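Local coordinates for activator of Hsp90 ATPase homologue 1/2-like C-terminal domain-containing protein (Mycobacterium smegmatis, PDB 3UID) that probably acts as the toxin of a type II toxin-antitoxin pair, as its homologue linked to the hypoxic response does, on an AHA1-family SRPBCC fold, at residues P86-F91 with T110-F115; L56-R61 with T81-P86; I17-A22 with A124-T129. One frame throughout, in Å; residues are numbered along the deposited sequence.

Contact 1. Residues P86-F91 with T110-F115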
loop_
_atom_site.group_PDB
_atom_site.type_symbol
_atom_site.label_atom_id
_atom_site.label_comp_id
_atom_site.label_asym_id
_atom_site.label_seq_id
_atom_site.Cartn_x
_atom_site.Cartn_y
_atom_site.Cartn_z
ATOM N N PRO A 86 4.388 15.617 -5.259
ATOM C CA PRO A 86 3.346 14.652 -4.896
ATOM C C PRO A 86 3.290 13.485 -5.874
ATOM O O PRO A 86 2.259 12.814 -5.938
ATOM C CB PRO A 86 2.078 15.474 -5.088
ATOM C CG PRO A 86 2.393 16.290 -6.310
ATOM C CD PRO A 86 3.863 16.654 -6.170
ATOM N N HIS A 87 4.357 13.230 -6.624
ATOM C CA HIS A 87 4.264 12.236 -7.691
ATOM C C HIS A 87 4.691 10.823 -7.327
ATOM O O HIS A 87 4.215 9.874 -7.930
ATOM C CB HIS A 87 4.999 12.695 -8.946
ATOM C CG HIS A 87 4.279 13.768 -9.697
ATOM N ND1 HIS A 87 4.755 15.058 -9.785
ATOM C CD2 HIS A 87 3.108 13.748 -10.380
ATOM C CE1 HIS A 87 3.912 15.787 -10.496
ATOM N NE2 HIS A 87 2.907 15.016 -10.871
ATOM N N SER A 88 5.569 10.661 -6.345
ATOM C CA SER A 88 6.050 9.304 -6.079
ATOM C C SER A 88 6.749 9.159 -4.741
ATOM O O SER A 88 7.301 10.131 -4.223
ATOM C CB SER A 88 7.030 8.895 -7.192
ATOM O OG SER A 88 7.340 7.512 -7.144
ATOM N N PHE A 89 6.687 7.955 -4.169
ATOM C CA PHE A 89 7.591 7.568 -3.090
ATOM C C PHE A 89 7.976 6.105 -3.234
ATOM O O PHE A 89 7.287 5.339 -3.913
ATOM C CB PHE A 89 7.084 7.954 -1.677
ATOM C CG PHE A 89 5.855 7.207 -1.209
ATOM C CD1 PHE A 89 5.981 6.063 -0.430
ATOM C CD2 PHE A 89 4.583 7.666 -1.519
ATOM C CE1 PHE A 89 4.851 5.377 0.033
ATOM C CE2 PHE A 89 3.447 6.986 -1.056
ATOM C CZ PHE A 89 3.588 5.836 -0.278
ATOM N N SER A 90 9.106 5.738 -2.644
ATOM C CA SER A 90 9.652 4.397 -2.800
ATOM C C SER A 90 10.043 3.862 -1.444
ATOM O O SER A 90 10.453 4.632 -0.568
ATOM C CB SER A 90 10.882 4.435 -3.699
ATOM O OG SER A 90 10.556 4.943 -4.987
ATOM N N PHE A 91 9.944 2.547 -1.266
ATOM C CA PHE A 91 10.206 1.964 0.045
ATOM C C PHE A 91 10.437 0.471 -0.021
ATOM O O PHE A 91 10.014 -0.205 -0.974
ATOM C CB PHE A 91 9.051 2.254 1.027
ATOM C CG PHE A 91 7.717 1.686 0.598
ATOM C CD1 PHE A 91 7.312 0.422 1.020
ATOM C CD2 PHE A 91 6.869 2.431 -0.222
ATOM C CE1 PHE A 91 6.070 -0.098 0.621
ATOM C CE2 PHE A 91 5.623 1.927 -0.629
ATOM C CZ PHE A 91 5.221 0.672 -0.196
ATOM N N THR A 110 10.629 -4.487 -2.744
ATOM C CA THR A 110 10.907 -3.086 -3.055
ATOM C C THR A 110 9.692 -2.519 -3.784
ATOM O O THR A 110 9.085 -3.192 -4.600
ATOM C CB THR A 110 12.175 -2.934 -3.911
ATOM O OG1 THR A 110 11.929 -3.402 -5.243
ATOM C CG2 THR A 110 13.307 -3.729 -3.312
ATOM N N ASN A 111 9.332 -1.281 -3.483
ATOM C CA ASN A 111 8.052 -0.756 -3.923
ATOM C C ASN A 111 8.195 0.658 -4.408
ATOM O O ASN A 111 8.941 1.436 -3.817
ATOM C CB ASN A 111 7.075 -0.771 -2.757
ATOM C CG ASN A 111 6.917 -2.145 -2.175
ATOM O OD1 ASN A 111 7.710 -2.579 -1.322
ATOM N ND2 ASN A 111 5.918 -2.860 -2.648
ATOM N N VAL A 112 7.500 0.973 -5.501
ATOM C CA VAL A 112 7.402 2.338 -5.993
ATOM C C VAL A 112 5.935 2.691 -6.245
ATOM O O VAL A 112 5.259 2.030 -7.036
ATOM C CB VAL A 112 8.182 2.548 -7.286
ATOM C CG1 VAL A 112 8.151 4.035 -7.680
ATOM C CG2 VAL A 112 9.614 2.075 -7.122
ATOM N N TYR A 113 5.451 3.727 -5.568
ATOM C CA TYR A 113 4.107 4.246 -5.808
ATOM C C TYR A 113 4.211 5.517 -6.629
ATOM O O TYR A 113 4.953 6.436 -6.272
ATOM C CB TYR A 113 3.436 4.610 -4.484
ATOM C CG TYR A 113 3.018 3.441 -3.609
ATOM C CD1 TYR A 113 3.453 2.143 -3.857
ATOM C CD2 TYR A 113 2.178 3.663 -2.520
ATOM C CE1 TYR A 113 3.038 1.079 -3.027
ATOM C CE2 TYR A 113 1.772 2.632 -1.691
ATOM C CZ TYR A 113 2.204 1.349 -1.948
ATOM O OH TYR A 113 1.797 0.328 -1.131
ATOM N N THR A 114 3.459 5.574 -7.721
ATOM C CA THR A 114 3.497 6.728 -8.598
ATOM C C THR A 114 2.088 7.261 -8.843
ATOM O O THR A 114 1.174 6.491 -9.159
ATOM C CB THR A 114 4.206 6.379 -9.915
ATOM O OG1 THR A 114 5.517 5.888 -9.616
ATOM C CG2 THR A 114 4.315 7.595 -10.813
ATOM N N PHE A 115 1.929 8.577 -8.688
ATOM C CA PHE A 115 0.641 9.255 -8.838
ATOM C C PHE A 115 0.761 10.289 -9.953
ATOM O O PHE A 115 1.560 11.227 -9.874
ATOM C CB PHE A 115 0.237 9.937 -7.524
ATOM C CG PHE A 115 0.352 9.042 -6.331
ATOM C CD1 PHE A 115 -0.491 7.953 -6.195
ATOM C CD2 PHE A 115 1.301 9.278 -5.352
ATOM C CE1 PHE A 115 -0.388 7.109 -5.105
ATOM C CE2 PHE A 115 1.414 8.430 -4.261
ATOM C CZ PHE A 115 0.561 7.348 -4.134
#
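Residues 88-91 and 110-115 run antiparallel with their axes 4.8 Å apart at 171°, Phe89 facing Tyr113 and Phe91 facing Asn111 as hydrogen-bonded pairs, while Ser90-Val112 lies between them and Ser88-Thr114 just beyond Phe89-Tyr113, both non-hydrogen-bonded pairs. The ladder continues past the strand end, where Phe115 N gives a nearly straight bond of 2.7 Å to His87 O. Tyr113 O is gripped twice: Phe89 N reaches it in the carbonyl plane, and Ser88 OG, 2.8 Å from Tyr113 O, donates from above that plane. Anti to its own backbone N (chi1 -169°), the Ser88 hydroxyl is turned back onto the neighbouring strand.

The face bearing Phe89, Phe91, Asn111 and Tyr113 is largely aromatic. The Phe91 ring presents its CE2-CZ edge to a face of Tyr113 in a T-shaped pair, centroids 5.0 Å apart and planes at 79°. Asn111 CB sits over a Phe91 face, 3.6 Å from the ring centroid, in a CH-pi contact. Phe89 lies alongside Tyr113, pointing the same way, and its CZ comes within 3.4 Å of Tyr113 CD2; the two planes are inclined at an intermediate angle. On the other face the serines meet Val112, whose CG1 and CG2 both lie 3.7 Å from Ser90 OG.

In the conformer given, one of two, the His87 ring turns its CD2 edge to Phe115 O, and its NE2 is hydrogen-bonded to Glu117. Trp78 stacks on Phe91, and Tyr126 meets Tyr113 edge-to-face, extending the aromatic group over adjacent strands. His87 and Ser88, both opposite Asp84, form a classic beta bulge. An aromatic cluster on the inner face of a curved antiparallel sheet suits the Bet v 1-like, SRPBCC fold.

Contact 2. Residues L56-R61 with T81-P86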
loop_
_atom_site.group_PDB
_atom_site.type_symbol
_atom_site.label_atom_id
_atom_site.label_comp_id
_atom_site.label_asym_id
_atom_site.label_seq_id
_atom_site.Cartn_x
_atom_site.Cartn_y
_atom_site.Cartn_z
ATOM N N LEU A 56 7.256 10.056 6.515
ATOM C CA LEU A 56 7.393 9.926 5.057
ATOM C C LEU A 56 8.497 10.821 4.507
ATOM O O LEU A 56 8.235 11.879 3.928
ATOM C CB LEU A 56 6.064 10.205 4.349
ATOM C CG LEU A 56 5.966 9.846 2.862
ATOM C CD1 LEU A 56 6.240 8.384 2.628
ATOM C CD2 LEU A 56 4.592 10.231 2.308
ATOM N N ARG A 57 9.732 10.372 4.698
ATOM C CA ARG A 57 10.913 11.081 4.226
ATOM C C ARG A 57 11.969 10.005 4.031
ATOM O O ARG A 57 11.909 8.954 4.673
ATOM C CB ARG A 57 11.370 12.119 5.258
ATOM C CG ARG A 57 12.087 13.325 4.651
ATOM C CD ARG A 57 11.165 14.153 3.741
ATOM N NE ARG A 57 11.355 13.882 2.312
ATOM C CZ ARG A 57 11.607 14.818 1.401
ATOM N NH1 ARG A 57 11.698 16.090 1.770
ATOM N NH2 ARG A 57 11.766 14.490 0.122
ATOM N N PRO A 58 12.930 10.238 3.131
ATOM C CA PRO A 58 13.962 9.216 2.925
ATOM C C PRO A 58 14.682 8.880 4.231
ATOM O O PRO A 58 15.094 9.785 4.962
ATOM C CB PRO A 58 14.910 9.881 1.923
ATOM C CG PRO A 58 14.027 10.829 1.165
ATOM C CD PRO A 58 13.075 11.368 2.198
ATOM N N GLY A 59 14.822 7.588 4.517
ATOM C CA GLY A 59 15.388 7.138 5.774
ATOM C C GLY A 59 14.347 6.963 6.863
ATOM O O GLY A 59 14.629 6.417 7.928
ATOM N N GLY A 60 13.126 7.411 6.596
ATOM C CA GLY A 60 12.061 7.290 7.570
ATOM C C GLY A 60 11.469 5.897 7.585
ATOM O O GLY A 60 11.818 5.055 6.759
ATOM N N ARG A 61 10.592 5.653 8.550
ATOM C CA ARG A 61 9.880 4.388 8.645
ATOM C C ARG A 61 8.387 4.614 8.799
ATOM O O ARG A 61 7.945 5.607 9.393
ATOM C CB ARG A 61 10.381 3.576 9.839
ATOM C CG ARG A 61 11.715 2.944 9.629
ATOM C CD ARG A 61 11.977 1.885 10.680
ATOM N NE ARG A 61 13.294 1.289 10.494
ATOM C CZ ARG A 61 13.514 -0.005 10.286
ATOM N NH1 ARG A 61 12.500 -0.864 10.258
ATOM N NH2 ARG A 61 14.759 -0.438 10.130
ATOM N N THR A 81 12.787 4.959 1.046
ATOM C CA THR A 81 14.044 5.214 0.352
ATOM C C THR A 81 14.053 6.481 -0.516
ATOM O O THR A 81 15.113 7.073 -0.735
ATOM C CB THR A 81 14.467 4.011 -0.502
ATOM O OG1 THR A 81 13.450 3.743 -1.471
ATOM C CG2 THR A 81 14.686 2.776 0.375
ATOM N N ALA A 82 12.888 6.894 -1.002
ATOM C CA ALA A 82 12.795 8.099 -1.821
ATOM C C ALA A 82 11.432 8.736 -1.646
ATOM O O ALA A 82 10.441 8.030 -1.473
ATOM C CB ALA A 82 13.036 7.763 -3.287
ATOM N N VAL A 83 11.387 10.068 -1.683
ATOM C CA VAL A 83 10.135 10.808 -1.593
ATOM C C VAL A 83 10.167 11.979 -2.580
ATOM O O VAL A 83 11.050 12.825 -2.517
ATOM C CB VAL A 83 9.901 11.334 -0.159
ATOM C CG1 VAL A 83 8.601 12.136 -0.085
ATOM C CG2 VAL A 83 9.884 10.181 0.840
ATOM N N ASP A 84 9.190 12.013 -3.484
ATOM C CA ASP A 84 9.115 13.028 -4.524
ATOM C C ASP A 84 7.674 13.539 -4.578
ATOM O O ASP A 84 6.890 13.171 -5.444
ATOM C CB ASP A 84 9.566 12.422 -5.861
ATOM C CG ASP A 84 9.335 13.347 -7.044
ATOM O OD1 ASP A 84 9.329 14.581 -6.865
ATOM O OD2 ASP A 84 9.164 12.820 -8.163
ATOM N N GLU A 85 7.320 14.380 -3.611
ATOM C CA GLU A 85 5.955 14.889 -3.504
ATOM C C GLU A 85 5.600 15.781 -4.703
ATOM O O GLU A 85 6.403 16.617 -5.119
ATOM C CB GLU A 85 5.795 15.692 -2.203
ATOM C CG GLU A 85 4.409 16.294 -2.035
ATOM C CD GLU A 85 4.284 17.140 -0.774
ATOM O OE1 GLU A 85 5.185 17.063 0.086
ATOM O OE2 GLU A 85 3.282 17.874 -0.641
ATOM N N PRO A 86 4.388 15.617 -5.259
ATOM C CA PRO A 86 3.346 14.652 -4.896
ATOM C C PRO A 86 3.290 13.485 -5.874
ATOM O O PRO A 86 2.259 12.814 -5.938
ATOM C CB PRO A 86 2.078 15.474 -5.088
ATOM C CG PRO A 86 2.393 16.290 -6.310
ATOM C CD PRO A 86 3.863 16.654 -6.170
#
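A type II beta turn from Arg57 to Gly60, closed by a bond of 2.7 Å from Gly60 N to Arg57 O, leads into strand 61-67; its first two residues, with Leu56 before them, pack against the end of strand 73-84. Gly59 has the positive phi (89°) that such a turn needs at its third position. Val83 is the centre of the contact. Its CG2 branch touches both Arg57 CA and Pro58 CD, each at 3.7 Å, and the proline and valine side chains cross at about a right angle. Leu56 adds a looser apolar contact, its CG 4.4 Å from Val83 CG2.

The Arg57 chain starts away from the strand, then bends at chi2 (64°) and chi3 (-100°), the second placing NE beside the valine, 3.8 Å from Val83 CB. At the end of the chain NH2 makes a weak bond of 3.2 Å to Val83 O, which lies at the edge of the guanidinium. The contact buries NE without a polar partner in the model.

Beyond the pair, Thr81 and Ala82 both face Ser90 of strand 88-96 in a classic beta bulge. Leu56 reaches Phe89 on that strand, and Val83 also touches Trp29 of helix 25-33.

Contact 3. Residues I17-A22 with A124-T129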
loop_
_atom_site.group_PDB
_atom_site.type_symbol
_atom_site.label_atom_id
_atom_site.label_comp_id
_atom_site.label_asym_id
_atom_site.label_seq_id
_atom_site.Cartn_x
_atom_site.Cartn_y
_atom_site.Cartn_z
ATOM N N ILE A 17 -0.407 -2.997 -9.308
ATOM C CA ILE A 17 -1.819 -2.676 -9.220
ATOM C C ILE A 17 -1.997 -1.233 -9.680
ATOM O O ILE A 17 -1.249 -0.336 -9.279
ATOM C CB ILE A 17 -2.339 -2.882 -7.795
ATOM C CG1 ILE A 17 -2.150 -4.350 -7.398
ATOM C CG2 ILE A 17 -3.801 -2.460 -7.707
ATOM C CD1 ILE A 17 -2.896 -4.767 -6.153
ATOM N N THR A 18 -2.960 -1.022 -10.563
ATOM C CA THR A 18 -3.247 0.308 -11.072
ATOM C C THR A 18 -4.644 0.703 -10.618
ATOM O O THR A 18 -5.558 -0.128 -10.596
ATOM C CB THR A 18 -3.163 0.340 -12.611
ATOM O OG1 THR A 18 -1.891 -0.168 -13.037
ATOM C CG2 THR A 18 -3.342 1.762 -13.140
ATOM N N ALA A 19 -4.794 1.958 -10.217
ATOM C CA ALA A 19 -6.087 2.488 -9.808
ATOM C C ALA A 19 -6.310 3.831 -10.453
ATOM O O ALA A 19 -5.358 4.498 -10.852
ATOM C CB ALA A 19 -6.132 2.662 -8.303
ATOM N N GLU A 20 -7.581 4.199 -10.570
ATOM C CA GLU A 20 -7.950 5.546 -10.963
ATOM C C GLU A 20 -8.806 6.174 -9.878
ATOM O O GLU A 20 -9.737 5.555 -9.365
ATOM C CB GLU A 20 -8.656 5.536 -12.315
ATOM C CG GLU A 20 -7.700 5.238 -13.454
ATOM C CD GLU A 20 -8.393 5.060 -14.789
ATOM O OE1 GLU A 20 -9.556 5.496 -14.928
ATOM O OE2 GLU A 20 -7.766 4.481 -15.701
ATOM N N PHE A 21 -8.466 7.405 -9.508
ATOM C CA PHE A 21 -9.169 8.101 -8.429
ATOM C C PHE A 21 -9.727 9.420 -8.942
ATOM O O PHE A 21 -9.049 10.130 -9.683
ATOM C CB PHE A 21 -8.207 8.410 -7.283
ATOM C CG PHE A 21 -7.640 7.190 -6.600
ATOM C CD1 PHE A 21 -8.479 6.251 -6.014
ATOM C CD2 PHE A 21 -6.268 6.999 -6.525
ATOM C CE1 PHE A 21 -7.952 5.135 -5.366
ATOM C CE2 PHE A 21 -5.731 5.889 -5.879
ATOM C CZ PHE A 21 -6.575 4.956 -5.303
ATOM N N ALA A 22 -10.944 9.766 -8.532
ATOM C CA ALA A 22 -11.556 11.014 -8.988
ATOM C C ALA A 22 -11.209 12.158 -8.042
ATOM O O ALA A 22 -12.078 12.740 -7.394
ATOM C CB ALA A 22 -13.066 10.858 -9.142
ATOM N N ALA A 124 -2.963 5.979 -10.170
ATOM C CA ALA A 124 -1.979 5.509 -9.203
ATOM C C ALA A 124 -1.451 4.165 -9.647
ATOM O O ALA A 124 -2.238 3.259 -9.924
ATOM C CB ALA A 124 -2.608 5.379 -7.838
ATOM N N THR A 125 -0.127 4.034 -9.686
ATOM C CA THR A 125 0.498 2.777 -10.051
ATOM C C THR A 125 1.353 2.313 -8.886
ATOM O O THR A 125 2.249 3.036 -8.443
ATOM C CB THR A 125 1.364 2.924 -11.307
ATOM O OG1 THR A 125 0.554 3.442 -12.378
ATOM C CG2 THR A 125 1.936 1.580 -11.717
ATOM N N TYR A 126 1.044 1.128 -8.375
ATOM C CA TYR A 126 1.748 0.564 -7.237
ATOM C C TYR A 126 2.533 -0.659 -7.705
ATOM O O TYR A 126 1.943 -1.701 -8.010
ATOM C CB TYR A 126 0.741 0.131 -6.171
ATOM C CG TYR A 126 -0.280 1.186 -5.750
ATOM C CD1 TYR A 126 -0.056 1.993 -4.642
ATOM C CD2 TYR A 126 -1.481 1.340 -6.441
ATOM C CE1 TYR A 126 -1.011 2.927 -4.226
ATOM C CE2 TYR A 126 -2.442 2.279 -6.040
ATOM C CZ TYR A 126 -2.193 3.066 -4.934
ATOM O OH TYR A 126 -3.128 4.002 -4.524
ATOM N N VAL A 127 3.853 -0.524 -7.768
ATOM C CA VAL A 127 4.707 -1.583 -8.303
ATOM C C VAL A 127 5.551 -2.195 -7.194
ATOM O O VAL A 127 6.387 -1.512 -6.595
ATOM C CB VAL A 127 5.666 -1.073 -9.401
ATOM C CG1 VAL A 127 6.534 -2.216 -9.940
ATOM C CG2 VAL A 127 4.893 -0.396 -10.543
ATOM N N GLY A 128 5.334 -3.481 -6.943
ATOM C CA GLY A 128 6.093 -4.231 -5.951
ATOM C C GLY A 128 6.999 -5.228 -6.639
ATOM O O GLY A 128 6.538 -6.000 -7.484
ATOM N N THR A 129 8.278 -5.217 -6.272
ATOM C CA THR A 129 9.283 -6.070 -6.889
ATOM C C THR A 129 9.787 -7.045 -5.837
ATOM O O THR A 129 10.179 -6.635 -4.738
ATOM C CB THR A 129 10.455 -5.244 -7.428
ATOM O OG1 THR A 129 9.982 -4.293 -8.390
ATOM C CG2 THR A 129 11.499 -6.157 -8.086
HETATM O O HOH W 1 -0.263 1.140 -14.471
#
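The Tyr126 and Phe21 rings reach toward each other tip to tip: Tyr126 OH lies in the plane of the Phe21 ring, at its edge, 3.5 Å from Phe21 CE2. Along its CD2-CE2 edge the tyrosine has Ile17 O 3.3 Å from CD2, in the ring plane, with Ala19 CB near CE2. Ala124 CB approaches the Phe21 ring obliquely, 3.7 Å from CE2. Tyr126 shares a face of the sheet with Ile17, Ala19 and Ala124.

The backbones are antiparallel at 163°, with paired bonds joining Ile17 to Tyr126 and Ala19 to Ala124. Between these pairs, on the reverse face, Thr18 and Thr125 share a water, 2.5 Å from Thr18 OG1, to which it appears to donate, and 3.2 Å from Thr125 OG1. The first of these distances is unusually short, and that bond should be read with caution.

Chemically, the two faces are divided. The threonine side is probably bridged by water, whereas the ring side is apolar except for the tyrosine hydroxyl, which, beside the Phe21 edge, is satisfied by its hydrogen bond to Tyr32, a bond that probably helps hold the ring in place.

Overall arrangement
From the N terminus, strand 14-21 waits about a hundred residues for its partner: contact 3 closes the widest loop, and both other contacts nest inside it. Within that loop contact 2 closes first, when the end of strand 73-84 comes back to 56-61; contact 1 then follows in series, opening at Pro86, which the two share, and closing when strand 109-118 returns beside 88-96. All three belong to one antiparallel sheet. Contact 1 is the middle piece, since Ser90 bonds to Thr81 and Ala82 of contact 2, and Thr110 and Thr114 bond to Thr129 and Thr125 of contact 3. Contacts 2 and 3, with centres about 18 Å apart, do not touch.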